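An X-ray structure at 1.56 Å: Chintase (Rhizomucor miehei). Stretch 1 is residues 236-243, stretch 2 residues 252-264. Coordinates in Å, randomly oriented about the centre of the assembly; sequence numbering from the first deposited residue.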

# COMPACT_ATOMS: atom_id res chain seq x y z
N GLY A 236 2.54 -4.32 11.30
CA GLY A 236 2.44 -3.12 12.09
C GLY A 236 3.78 -2.40 12.07
O GLY A 236 4.70 -2.81 11.36
N ARG A 237 3.88 -1.31 12.82
CA ARG A 237 5.13 -0.56 12.88
C ARG A 237 5.46 -0.20 14.32
O ARG A 237 4.57 0.15 15.09
CB ARG A 237 5.05 0.71 12.04
CG ARG A 237 6.20 1.69 12.28
CD ARG A 237 6.31 2.74 11.18
NE ARG A 237 6.57 2.11 9.89
CZ ARG A 237 5.63 1.83 9.00
NH1 ARG A 237 4.37 2.17 9.24
NH2 ARG A 237 5.95 1.24 7.86
N VAL A 238 6.74 -0.31 14.68
CA VAL A 238 7.17 0.17 15.98
C VAL A 238 7.71 1.59 15.91
O VAL A 238 8.32 2.00 14.92
CB VAL A 238 8.23 -0.76 16.63
CG1 VAL A 238 7.60 -2.10 16.99
CG2 VAL A 238 9.44 -0.94 15.72
N SER A 239 7.42 2.36 16.95
CA SER A 239 8.02 3.67 17.16
C SER A 239 8.64 3.64 18.55
O SER A 239 8.27 2.83 19.39
CB SER A 239 6.97 4.77 17.10
OG SER A 239 6.38 4.84 15.82
N LYS A 240 9.59 4.54 18.78
CA LYS A 240 10.19 4.65 20.10
C LYS A 240 9.54 5.80 20.85
O LYS A 240 9.64 6.96 20.42
CB LYS A 240 11.68 4.93 19.97
CG LYS A 240 12.39 4.96 21.32
CD LYS A 240 13.86 5.30 21.17
CE LYS A 240 14.56 5.14 22.52
NZ LYS A 240 16.00 5.50 22.43
N THR A 241 8.85 5.50 21.95
CA THR A 241 8.24 6.56 22.74
C THR A 241 9.29 7.23 23.64
O THR A 241 10.27 6.59 24.04
CB THR A 241 7.07 6.05 23.59
OG1 THR A 241 7.57 5.20 24.64
CG2 THR A 241 6.10 5.26 22.74
N LEU A 242 9.09 8.50 23.94
CA LEU A 242 10.02 9.23 24.79
C LEU A 242 9.80 8.89 26.25
O LEU A 242 10.74 8.93 27.04
CB LEU A 242 9.89 10.74 24.59
CG LEU A 242 10.18 11.24 23.18
CD1 LEU A 242 10.09 12.76 23.12
CD2 LEU A 242 11.54 10.76 22.73
N GLU A 243 8.56 8.57 26.60
CA GLU A 243 8.20 8.14 27.96
C GLU A 243 7.34 6.89 27.83
O GLU A 243 6.83 6.59 26.75
CB GLU A 243 7.41 9.24 28.68
CG GLU A 243 8.18 10.51 28.94
CD GLU A 243 9.29 10.34 29.93
OE1 GLU A 243 9.18 9.44 30.80
OE2 GLU A 243 10.28 11.10 29.86
N TYR A 252 -1.35 8.14 21.65
CA TYR A 252 -0.83 9.33 20.97
C TYR A 252 0.18 10.11 21.80
O TYR A 252 -0.04 11.26 22.17
CB TYR A 252 -2.00 10.22 20.52
CG TYR A 252 -2.96 9.47 19.62
CD1 TYR A 252 -2.66 9.26 18.28
CD2 TYR A 252 -4.14 8.94 20.12
CE1 TYR A 252 -3.52 8.56 17.45
CE2 TYR A 252 -5.01 8.23 19.30
CZ TYR A 252 -4.69 8.05 17.97
OH TYR A 252 -5.54 7.36 17.15
N VAL A 253 1.31 9.46 22.08
CA VAL A 253 2.33 10.02 22.96
C VAL A 253 3.55 10.45 22.17
O VAL A 253 3.77 9.98 21.05
CB VAL A 253 2.75 8.98 24.02
CG1 VAL A 253 1.55 8.57 24.85
CG2 VAL A 253 3.39 7.77 23.36
N PRO A 254 4.36 11.35 22.74
CA PRO A 254 5.53 11.82 21.99
C PRO A 254 6.51 10.69 21.67
O PRO A 254 6.73 9.80 22.50
CB PRO A 254 6.16 12.83 22.96
CG PRO A 254 5.00 13.35 23.73
CD PRO A 254 4.13 12.15 23.95
N ILE A 255 7.06 10.72 20.46
CA ILE A 255 8.03 9.71 20.03
C ILE A 255 9.37 10.33 19.67
O ILE A 255 9.48 11.53 19.45
CB ILE A 255 7.53 8.91 18.81
CG1 ILE A 255 7.16 9.85 17.66
CG2 ILE A 255 6.36 8.02 19.21
CD1 ILE A 255 6.98 9.12 16.34
N SER A 256 10.40 9.49 19.62
CA SER A 256 11.68 9.93 19.09
C SER A 256 11.55 10.12 17.59
O SER A 256 11.00 9.27 16.89
CB SER A 256 12.77 8.89 19.37
OG SER A 256 13.94 9.19 18.62
N GLN A 257 12.05 11.25 17.09
CA GLN A 257 12.08 11.50 15.66
C GLN A 257 13.50 11.41 15.12
O GLN A 257 13.74 11.70 13.95
CB GLN A 257 11.48 12.87 15.33
CG GLN A 257 10.02 13.04 15.73
CD GLN A 257 9.45 14.35 15.23
OE1 GLN A 257 9.55 15.38 15.89
NE2 GLN A 257 8.85 14.32 14.04
N SER A 258 14.44 11.00 15.97
CA SER A 258 15.86 11.04 15.63
C SER A 258 16.22 10.05 14.53
O SER A 258 17.00 10.37 13.63
CB SER A 258 16.73 10.81 16.87
OG SER A 258 16.69 9.45 17.28
N SER A 259 15.66 8.85 14.61
CA SER A 259 15.85 7.82 13.60
C SER A 259 14.87 6.70 13.87
O SER A 259 14.48 6.48 15.02
CB SER A 259 17.27 7.27 13.62
OG SER A 259 17.51 6.49 14.78
N GLN A 260 14.46 6.00 12.82
CA GLN A 260 13.50 4.91 12.95
C GLN A 260 14.15 3.65 13.52
O GLN A 260 15.10 3.13 12.95
CB GLN A 260 12.88 4.60 11.59
CG GLN A 260 11.94 3.40 11.61
CD GLN A 260 10.77 3.61 12.54
OE1 GLN A 260 10.01 4.57 12.38
NE2 GLN A 260 10.61 2.71 13.51
N ILE A 261 13.63 3.17 14.65
CA ILE A 261 14.16 1.95 15.24
C ILE A 261 13.73 0.73 14.42
O ILE A 261 12.71 0.76 13.73
CB ILE A 261 13.71 1.76 16.71
CG1 ILE A 261 12.18 1.80 16.83
CG2 ILE A 261 14.34 2.83 17.60
CD1 ILE A 261 11.67 1.20 18.15
N LYS A 262 14.53 -0.33 14.52
CA LYS A 262 14.25 -1.58 13.83
C LYS A 262 13.00 -2.25 14.38
O LYS A 262 12.75 -2.24 15.59
CB LYS A 262 15.44 -2.53 14.00
CG LYS A 262 15.32 -3.85 13.26
CD LYS A 262 16.49 -4.77 13.64
CE LYS A 262 16.37 -6.14 12.99
NZ LYS A 262 16.50 -6.08 11.52
N GLY A 263 12.21 -2.83 13.48
CA GLY A 263 11.06 -3.63 13.85
C GLY A 263 11.47 -5.07 14.09
O GLY A 263 12.30 -5.35 14.96
N ASP A 264 10.89 -6.00 13.32
CA ASP A 264 11.24 -7.41 13.51
C ASP A 264 12.36 -7.85 12.56
O ASP A 264 13.05 -7.01 11.97
CB ASP A 264 10.01 -8.31 13.38
CG ASP A 264 9.44 -8.33 11.98
OD1 ASP A 264 10.07 -7.80 11.04
OD2 ASP A 264 8.34 -8.90 11.81
O HOH W 1 8.48 5.86 14.37
O HOH W 2 9.95 6.65 16.69
O HOH W 3 6.24 9.49 25.20

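What joins the start of stretch 2 to the other segment? Val253 points toward it, its CG2 lying 3.7 Å from Thr241 CG2, methyl against methyl. Pro254 then offers its carbonyl: Leu242 N donates to Pro254 O at 3.1 Å, nearly straight at 170°. The ring also packs on the leucine, Pro254 CB 3.9 Å from Leu242 CD1, apolar against apolar.

How do the backbones continue from there? Thr241 and Ile255 form a single beta bridge, CA to CA 4.2 Å, and on its far side Ser256 N donates to Lys240 O at 2.8 Å. Ile255, buried, sets its CG2 3.9 Å from Ser239 CB. Leu242 CD2 lies 3.5 Å from Ser256 N. Water 2 adds a bridge, accepting from Lys240 N and donating to Ser256 O.

What does Gln260 contribute, after Gln257 to Ser259 make no contact? Its amide serves both ways: NE2 donates to Val238 O at 2.8 Å and to its neighbour Ile261 O at 2.9 Å, while OE1 accepts from water 1, which also hydrogen-bonds Ser239 OG.

Which residues close the contact? Ile261 points toward stretch 1, its CD1 3.9 Å from Val238 CG2. Buried Val238 CG2 also lies 3.7 Å from Gly263 CA, where glycine brings the backbone itself into the packing.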